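Local coordinates for uncharacterized protein (Bacteroides ovatus CL02T12C04, PDB 6PTM) that probably acts as an exo-carrageenase of glycoside hydrolase family 42, cleaving sugar units from the ends of carrageenan chains, at residues H472-G477 with L482-E487; A425-A430 with K486-G491; K97-V102 with N530-R535. All coordinates share one frame; numbering follows the deposited sequence.

Contact 1: residues H472-G477 with L482-E487; sequences HMLSTG and LYQTKE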
loop_
_atom_site.group_PDB
_atom_site.type_symbol
_atom_site.label_atom_id
_atom_site.label_comp_id
_atom_site.label_asym_id
_atom_site.label_seq_id
_atom_site.Cartn_x
_atom_site.Cartn_y
_atom_site.Cartn_z
ATOM N N HIS A 472 7.146 1.924 2.614
ATOM C CA HIS A 472 7.632 1.914 4.014
ATOM C C HIS A 472 7.618 0.466 4.516
ATOM O O HIS A 472 7.306 0.232 5.714
ATOM C CB HIS A 472 6.854 2.946 4.859
ATOM C CG HIS A 472 7.374 4.338 4.706
ATOM N ND1 HIS A 472 8.645 4.712 5.166
ATOM C CD2 HIS A 472 6.825 5.436 4.136
ATOM C CE1 HIS A 472 8.851 5.982 4.848
ATOM N NE2 HIS A 472 7.745 6.448 4.196
ATOM N N MET A 473 7.978 -0.478 3.649
ATOM C CA MET A 473 8.118 -1.922 4.023
ATOM C C MET A 473 9.551 -2.261 4.439
ATOM O O MET A 473 9.755 -3.422 4.847
ATOM C CB MET A 473 7.682 -2.831 2.870
ATOM C CG MET A 473 6.186 -2.726 2.590
ATOM S SD MET A 473 5.783 -2.482 0.832
ATOM C CE MET A 473 6.273 -4.107 0.251
ATOM N N LEU A 474 10.504 -1.315 4.389
ATOM C CA LEU A 474 11.909 -1.569 4.844
ATOM C C LEU A 474 12.238 -0.731 6.096
ATOM O O LEU A 474 12.793 -1.318 7.016
ATOM C CB LEU A 474 12.908 -1.305 3.709
ATOM C CG LEU A 474 12.650 -2.110 2.433
ATOM C CD1 LEU A 474 13.652 -1.731 1.359
ATOM C CD2 LEU A 474 12.681 -3.612 2.722
ATOM N N SER A 475 11.935 0.580 6.117
ATOM C CA SER A 475 12.156 1.458 7.300
ATOM C C SER A 475 11.022 2.487 7.466
ATOM O O SER A 475 10.314 2.832 6.466
ATOM C CB SER A 475 13.535 2.133 7.250
ATOM O OG SER A 475 13.625 3.031 6.156
ATOM N N THR A 476 10.873 2.956 8.706
ATOM C CA THR A 476 9.992 4.082 9.132
ATOM C C THR A 476 10.735 4.956 10.165
ATOM O O THR A 476 11.881 4.590 10.569
ATOM C CB THR A 476 8.680 3.542 9.728
ATOM O OG1 THR A 476 8.936 2.946 11.005
ATOM C CG2 THR A 476 7.979 2.544 8.820
ATOM N N GLY A 477 10.087 6.031 10.626
ATOM C CA GLY A 477 10.515 6.820 11.800
ATOM C C GLY A 477 10.546 5.981 13.072
ATOM O O GLY A 477 11.328 6.305 13.966
ATOM N N LEU A 482 19.780 -2.508 11.446
ATOM C CA LEU A 482 20.945 -2.553 10.511
ATOM C C LEU A 482 21.003 -3.963 9.883
ATOM O O LEU A 482 21.365 -4.059 8.680
ATOM C CB LEU A 482 22.230 -2.195 11.272
ATOM C CG LEU A 482 23.491 -2.088 10.412
ATOM C CD1 LEU A 482 23.345 -1.011 9.338
ATOM C CD2 LEU A 482 24.736 -1.836 11.260
ATOM N N TYR A 483 20.631 -4.998 10.658
ATOM C CA TYR A 483 20.751 -6.451 10.319
ATOM C C TYR A 483 19.468 -6.972 9.649
ATOM O O TYR A 483 19.272 -8.185 9.507
ATOM C CB TYR A 483 21.101 -7.259 11.573
ATOM C CG TYR A 483 22.297 -6.691 12.315
ATOM C CD1 TYR A 483 23.473 -6.379 11.636
ATOM C CD2 TYR A 483 22.249 -6.414 13.674
ATOM C CE1 TYR A 483 24.572 -5.822 12.277
ATOM C CE2 TYR A 483 23.350 -5.880 14.340
ATOM C CZ TYR A 483 24.519 -5.584 13.645
ATOM O OH TYR A 483 25.606 -5.070 14.304
ATOM N N GLN A 484 18.609 -6.073 9.186
ATOM C CA GLN A 484 17.389 -6.474 8.451
ATOM C C GLN A 484 17.808 -7.535 7.417
ATOM O O GLN A 484 18.862 -7.340 6.739
ATOM C CB GLN A 484 16.746 -5.217 7.839
ATOM C CG GLN A 484 15.377 -5.484 7.244
ATOM C CD GLN A 484 14.742 -4.227 6.701
ATOM O OE1 GLN A 484 15.173 -3.691 5.670
ATOM N NE2 GLN A 484 13.680 -3.789 7.356
ATOM N N THR A 485 17.051 -8.622 7.298
ATOM C CA THR A 485 17.413 -9.762 6.424
ATOM C C THR A 485 16.879 -9.592 5.002
ATOM O O THR A 485 15.783 -9.028 4.784
ATOM C CB THR A 485 16.988 -11.088 7.053
ATOM O OG1 THR A 485 15.558 -11.207 7.059
ATOM C CG2 THR A 485 17.562 -11.221 8.455
ATOM N N LYS A 486 17.607 -10.136 4.035
ATOM C CA LYS A 486 17.062 -10.178 2.665
ATOM C C LYS A 486 15.754 -10.992 2.679
ATOM O O LYS A 486 14.908 -10.688 1.836
ATOM C CB LYS A 486 18.099 -10.738 1.705
ATOM C CG LYS A 486 18.435 -12.213 1.860
ATOM C CD LYS A 486 19.655 -12.508 1.038
ATOM C CE LYS A 486 19.733 -13.915 0.503
ATOM N NZ LYS A 486 19.844 -14.860 1.617
ATOM N N GLU A 487 15.597 -11.988 3.568
ATOM C CA GLU A 487 14.378 -12.858 3.629
ATOM C C GLU A 487 13.171 -11.974 4.002
ATOM O O GLU A 487 12.088 -12.165 3.463
ATOM C CB GLU A 487 14.530 -14.003 4.638
ATOM C CG GLU A 487 15.499 -15.108 4.213
ATOM C CD GLU A 487 16.997 -14.813 4.327
ATOM O OE1 GLU A 487 17.384 -13.858 5.023
ATOM O OE2 GLU A 487 17.760 -15.486 3.637
#
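Inside the loop that runs from strand 466-471 to helix 486-498, the seventh strand and helix of the (beta/alpha)8 barrel, Q484 reaches back to hold the backbone at L474. Its NE2 donates to L474 O at 2.6 Å, a short bond with an N-H...O angle of 153°. The carbonyl is met in its own plane, on a lone pair, and its oxygen lies close to the plane of the Q484 amide. CG stands anti to the backbone N (chi1 -171°) and the chain stays extended beyond it, which carries the amide the full length of the side chain across to the loop. NE2 also bonds to Y479 OH, so two partners fix the rotation of the amide. The other end of that amide, OE1, rests against L474, 3.8 Å from CB and 3.9 Å from CD2, the two side chains crossing at about a right angle. L474 in turn packs on Y493, I536 and V540, and the contact is buried. Within the same loop, H472 ND1 makes a nearly straight bond of 2.8 Å to S475 O within the ring plane, while H472 NE2 binds E470. T485 caps the following helix through OG1 to Y488 N, an N-cap that completes this beta-alpha loop at the C-terminal end of a barrel strand.

Contact 2: residues A425-A430 with K486-G491; sequences ASSCGA and KEYARG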
loop_
_atom_site.group_PDB
_atom_site.type_symbol
_atom_site.label_atom_id
_atom_site.label_comp_id
_atom_site.label_asym_id
_atom_site.label_seq_id
_atom_site.Cartn_x
_atom_site.Cartn_y
_atom_site.Cartn_z
ATOM N N ALA A 425 1.876 2.439 1.866
ATOM C CA ALA A 425 1.739 1.349 2.859
ATOM C C ALA A 425 3.069 1.162 3.556
ATOM O O ALA A 425 4.108 1.147 2.840
ATOM C CB ALA A 425 1.293 0.053 2.235
ATOM N N SER A 426 2.994 1.058 4.893
ATOM C CA SER A 426 4.074 0.667 5.831
ATOM C C SER A 426 3.843 -0.770 6.299
ATOM O O SER A 426 2.665 -1.200 6.400
ATOM C CB SER A 426 4.131 1.537 7.065
ATOM O OG SER A 426 4.397 2.880 6.731
ATOM N N SER A 427 4.936 -1.448 6.644
ATOM C CA SER A 427 4.925 -2.738 7.371
ATOM C C SER A 427 5.962 -2.662 8.509
ATOM O O SER A 427 5.711 -2.007 9.517
ATOM C CB SER A 427 5.149 -3.888 6.407
ATOM O OG SER A 427 6.375 -3.732 5.693
ATOM N N CYS A 428 7.109 -3.292 8.339
ATOM C CA CYS A 428 8.257 -3.196 9.271
ATOM C C CYS A 428 7.952 -3.898 10.609
ATOM O O CYS A 428 6.795 -4.365 10.846
ATOM C CB CYS A 428 8.688 -1.745 9.462
ATOM S SG CYS A 428 9.479 -1.062 7.981
ATOM N N GLY A 429 8.992 -3.975 11.439
ATOM C CA GLY A 429 9.031 -4.755 12.692
ATOM C C GLY A 429 8.758 -3.884 13.913
ATOM O O GLY A 429 8.105 -2.805 13.779
ATOM N N ALA A 430 9.237 -4.337 15.085
ATOM C CA ALA A 430 8.909 -3.716 16.388
ATOM C C ALA A 430 9.502 -2.304 16.414
ATOM O O ALA A 430 10.604 -2.094 15.884
ATOM C CB ALA A 430 9.418 -4.582 17.525
ATOM N N LYS A 486 17.607 -10.136 4.035
ATOM C CA LYS A 486 17.062 -10.178 2.665
ATOM C C LYS A 486 15.754 -10.992 2.679
ATOM O O LYS A 486 14.908 -10.688 1.836
ATOM C CB LYS A 486 18.099 -10.738 1.705
ATOM C CG LYS A 486 18.435 -12.213 1.860
ATOM C CD LYS A 486 19.655 -12.508 1.038
ATOM C CE LYS A 486 19.733 -13.915 0.503
ATOM N NZ LYS A 486 19.844 -14.860 1.617
ATOM N N GLU A 487 15.597 -11.988 3.568
ATOM C CA GLU A 487 14.378 -12.858 3.629
ATOM C C GLU A 487 13.171 -11.974 4.002
ATOM O O GLU A 487 12.088 -12.165 3.463
ATOM C CB GLU A 487 14.530 -14.003 4.638
ATOM C CG GLU A 487 15.499 -15.108 4.213
ATOM C CD GLU A 487 16.997 -14.813 4.327
ATOM O OE1 GLU A 487 17.384 -13.858 5.023
ATOM O OE2 GLU A 487 17.760 -15.486 3.637
ATOM N N TYR A 488 13.351 -11.074 4.958
ATOM C CA TYR A 488 12.286 -10.134 5.361
ATOM C C TYR A 488 11.889 -9.290 4.144
ATOM O O TYR A 488 10.689 -9.126 3.864
ATOM C CB TYR A 488 12.718 -9.217 6.511
ATOM C CG TYR A 488 11.730 -8.098 6.675
ATOM C CD1 TYR A 488 10.478 -8.321 7.249
ATOM C CD2 TYR A 488 11.979 -6.863 6.102
ATOM C CE1 TYR A 488 9.529 -7.308 7.314
ATOM C CE2 TYR A 488 11.051 -5.840 6.176
ATOM C CZ TYR A 488 9.819 -6.061 6.777
ATOM O OH TYR A 488 8.906 -5.028 6.816
ATOM N N ALA A 489 12.884 -8.781 3.428
ATOM C CA ALA A 489 12.626 -7.808 2.346
ATOM C C ALA A 489 11.825 -8.518 1.241
ATOM O O ALA A 489 10.759 -7.967 0.736
ATOM C CB ALA A 489 13.933 -7.229 1.839
ATOM N N ARG A 490 12.301 -9.703 0.838
ATOM C CA ARG A 490 11.651 -10.542 -0.214
ATOM C C ARG A 490 10.228 -10.915 0.219
ATOM O O ARG A 490 9.298 -10.786 -0.601
ATOM C CB ARG A 490 12.468 -11.807 -0.472
ATOM C CG ARG A 490 11.752 -12.886 -1.266
ATOM C CD ARG A 490 12.702 -14.030 -1.577
ATOM N NE ARG A 490 13.731 -13.620 -2.529
ATOM C CZ ARG A 490 13.630 -13.679 -3.861
ATOM N NH1 ARG A 490 12.537 -14.145 -4.423
ATOM N NH2 ARG A 490 14.633 -13.260 -4.636
ATOM N N GLY A 491 10.051 -11.412 1.434
ATOM C CA GLY A 491 8.709 -11.841 1.901
ATOM C C GLY A 491 7.701 -10.715 1.815
ATOM O O GLY A 491 6.535 -10.932 1.446
#
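The phenolic oxygen of Y488 is gripped from more than one direction. C428 N donates to Y488 OH at 2.9 Å, a distinctly bent bond with an N-H...O angle of 131°, and the hydroxyl also hydrogen-bonds to the carbonyl oxygen of M473. With one backbone N-H and one backbone carbonyl as partners, this buried hydroxyl can serve as acceptor and donor at once. S427 OG lies 3.1 Å from Y488 OH as well, although its established bond is to N492 OD1, one helical turn beyond Y488. CB of S427 points toward the helix, and S427 OG occupies the crowded position between the backbone N and the carbonyl carbon (chi1 57°). The tyrosine ring arrives obliquely, and Y488 CZ comes to 4.1 Å from C428 CA. In the (beta/alpha)8 barrel, Y488 belongs to the first turn of helix 486-498, which follows the seventh strand, whereas 425-430 leaves the sixth strand, 421-423; the tyrosine thus spans two successive beta-alpha loops. A phenylalanine here would probably keep much of the ring packing but leave C428 N and M473 O without their shared partner. CB of C428 points away from the helix, and C428 SG stays 4.2 Å from Y488 OH. Backbone bonds from S427 and A425 tie the same loop to H472, just past strand 466-471. Another part of the helix surface faces helix 534-549, where R490 forms salt bridges with E539 and D546.

Contact 3: residues K97-V102 with N530-R535; sequences KNFSLV and NNHQPR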
loop_
_atom_site.group_PDB
_atom_site.type_symbol
_atom_site.label_atom_id
_atom_site.label_comp_id
_atom_site.label_asym_id
_atom_site.label_seq_id
_atom_site.Cartn_x
_atom_site.Cartn_y
_atom_site.Cartn_z
ATOM N N LYS A 97 27.019 11.245 13.902
ATOM C CA LYS A 97 25.875 12.199 13.861
ATOM C C LYS A 97 24.662 11.450 13.301
ATOM O O LYS A 97 23.642 11.355 14.026
ATOM C CB LYS A 97 26.243 13.432 13.034
ATOM C CG LYS A 97 27.291 14.326 13.675
ATOM C CD LYS A 97 27.389 15.697 13.034
ATOM C CE LYS A 97 28.553 16.534 13.528
ATOM N NZ LYS A 97 29.759 16.322 12.693
ATOM N N ASN A 98 24.804 10.836 12.113
ATOM C CA ASN A 98 23.704 10.019 11.522
ATOM C C ASN A 98 23.169 9.023 12.568
ATOM O O ASN A 98 21.963 9.076 12.818
ATOM C CB ASN A 98 24.099 9.350 10.203
ATOM C CG ASN A 98 24.309 10.331 9.068
ATOM O OD1 ASN A 98 23.711 11.399 9.035
ATOM N ND2 ASN A 98 25.146 9.972 8.108
ATOM N N PHE A 99 23.993 8.170 13.197
ATOM C CA PHE A 99 23.506 7.144 14.164
ATOM C C PHE A 99 22.983 7.763 15.477
ATOM O O PHE A 99 22.197 7.081 16.199
ATOM C CB PHE A 99 24.573 6.105 14.500
ATOM C CG PHE A 99 24.641 4.931 13.558
ATOM C CD1 PHE A 99 23.721 3.895 13.641
ATOM C CD2 PHE A 99 25.644 4.852 12.606
ATOM C CE1 PHE A 99 23.786 2.810 12.779
ATOM C CE2 PHE A 99 25.701 3.773 11.736
ATOM C CZ PHE A 99 24.769 2.759 11.822
ATOM N N SER A 100 23.421 8.966 15.858
ATOM C CA SER A 100 22.977 9.561 17.151
ATOM C C SER A 100 21.484 9.906 17.036
ATOM O O SER A 100 20.752 9.609 18.009
ATOM C CB SER A 100 23.811 10.745 17.557
ATOM O OG SER A 100 23.690 11.790 16.604
ATOM N N LEU A 101 21.090 10.407 15.852
ATOM C CA LEU A 101 19.706 10.832 15.491
ATOM C C LEU A 101 18.765 9.629 15.516
ATOM O O LEU A 101 17.580 9.827 15.319
ATOM C CB LEU A 101 19.701 11.415 14.075
ATOM C CG LEU A 101 20.445 12.728 13.872
ATOM C CD1 LEU A 101 20.490 13.096 12.400
ATOM C CD2 LEU A 101 19.807 13.834 14.683
ATOM N N VAL A 102 19.293 8.417 15.646
ATOM C CA VAL A 102 18.427 7.201 15.627
ATOM C C VAL A 102 18.361 6.672 17.056
ATOM O O VAL A 102 19.388 6.225 17.549
ATOM C CB VAL A 102 18.938 6.154 14.618
ATOM C CG1 VAL A 102 18.064 4.912 14.572
ATOM C CG2 VAL A 102 19.095 6.756 13.232
ATOM N N ASN A 530 18.167 1.330 4.300
ATOM C CA ASN A 530 18.678 0.601 3.116
ATOM C C ASN A 530 19.966 1.270 2.646
ATOM O O ASN A 530 20.771 0.553 2.037
ATOM C CB ASN A 530 17.627 0.472 2.007
ATOM C CG ASN A 530 17.077 1.790 1.532
ATOM O OD1 ASN A 530 16.027 2.218 2.022
ATOM N ND2 ASN A 530 17.798 2.434 0.622
ATOM N N ASN A 531 20.148 2.563 2.940
ATOM C CA ASN A 531 21.350 3.337 2.535
ATOM C C ASN A 531 22.621 2.710 3.154
ATOM O O ASN A 531 23.738 3.066 2.690
ATOM C CB ASN A 531 21.201 4.810 2.880
ATOM C CG ASN A 531 20.068 5.440 2.106
ATOM O OD1 ASN A 531 20.247 5.809 0.926
ATOM N ND2 ASN A 531 18.943 5.633 2.781
ATOM N N HIS A 532 22.467 1.809 4.134
ATOM C CA HIS A 532 23.567 1.061 4.794
ATOM C C HIS A 532 23.436 -0.457 4.611
ATOM O O HIS A 532 24.117 -1.210 5.370
ATOM C CB HIS A 532 23.596 1.414 6.298
ATOM C CG HIS A 532 23.900 2.854 6.537
ATOM N ND1 HIS A 532 23.567 3.509 7.697
ATOM C CD2 HIS A 532 24.556 3.753 5.770
ATOM C CE1 HIS A 532 23.994 4.761 7.623
ATOM N NE2 HIS A 532 24.598 4.936 6.448
ATOM N N GLN A 533 22.627 -0.939 3.671
ATOM C CA GLN A 533 22.280 -2.397 3.627
ATOM C C GLN A 533 22.319 -2.922 2.193
ATOM O O GLN A 533 21.283 -3.048 1.520
ATOM C CB GLN A 533 20.904 -2.645 4.233
ATOM C CG GLN A 533 20.753 -2.181 5.667
ATOM C CD GLN A 533 19.303 -2.142 6.085
ATOM O OE1 GLN A 533 18.428 -1.742 5.296
ATOM N NE2 GLN A 533 19.048 -2.551 7.331
ATOM N N PRO A 534 23.519 -3.314 1.713
ATOM C CA PRO A 534 23.678 -3.805 0.338
ATOM C C PRO A 534 22.748 -4.977 -0.018
ATOM O O PRO A 534 22.300 -4.996 -1.114
ATOM C CB PRO A 534 25.150 -4.235 0.255
ATOM C CG PRO A 534 25.822 -3.443 1.362
ATOM C CD PRO A 534 24.784 -3.324 2.464
ATOM N N ARG A 535 22.477 -5.883 0.923
ATOM C CA ARG A 535 21.689 -7.096 0.637
ATOM C C ARG A 535 20.193 -6.747 0.589
ATOM O O ARG A 535 19.485 -7.379 -0.224
ATOM C CB ARG A 535 22.036 -8.227 1.597
ATOM C CG ARG A 535 23.339 -8.935 1.254
ATOM C CD ARG A 535 23.454 -10.300 1.861
ATOM N NE ARG A 535 23.538 -10.252 3.300
ATOM C CZ ARG A 535 23.520 -11.323 4.085
ATOM N NH1 ARG A 535 23.539 -11.177 5.396
ATOM N NH2 ARG A 535 23.396 -12.533 3.575
#
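The first torsions of F99 and H532 set the direction of each ring, with CG beside its own backbone N and roughly anti to the carbonyl carbon (chi1 -87° for F99, -63° for H532). CB of H532 points toward the helix of F99; the CB of F99 does not point at H532, and its torsion is what brings the end of the phenyl ring nearer, while the second torsions turn the two planes. The rings end up nearly parallel, their planes 24° apart, but slid so far past each other that they barely overlap, with centroids separated by 5.9 Å. Their nearest atoms are F99 CZ and H532 ND1, at 4.4 Å: an offset pair with little ring overlap, and no hydrogen bond crosses between the segments. H532 ND1 has its polar partner in the backbone N of A528, which fixes the turn of the imidazole and would probably place the proton of a neutral ring on NE2. Further rings meet the pair: Y526 meets H532 edge-to-face, Y105 does the same to F99, and Y112 lies against F99 as well. The contact joins helix 92-100, in the N-terminal helical region, to the residues leading into helix 534-549 of the barrel, and helix 109-139 packs on H532 through L116 and E120.

How the contacts relate
Contacts 1 and 2 are almost continuous, their centres about 6 Å apart, and both use the start of helix 486-498. M473 O of contact 1 lies 2.7 Å from Y488 OH of contact 2, and H472 O lies 3.1 Å from S427 N. Together they tie the loops after barrel strands 421-423 and 466-471, at the strand ends where (beta/alpha)8 hydrolases carry their active sites; these loops are therefore probably close to it. Contact 3 has its centre about 11 Å from that of contact 1 and 17 Å from that of contact 2, farther from the middle of the chain. L482 O and Q533 NE2, 3.1 Å apart, link it to contact 1.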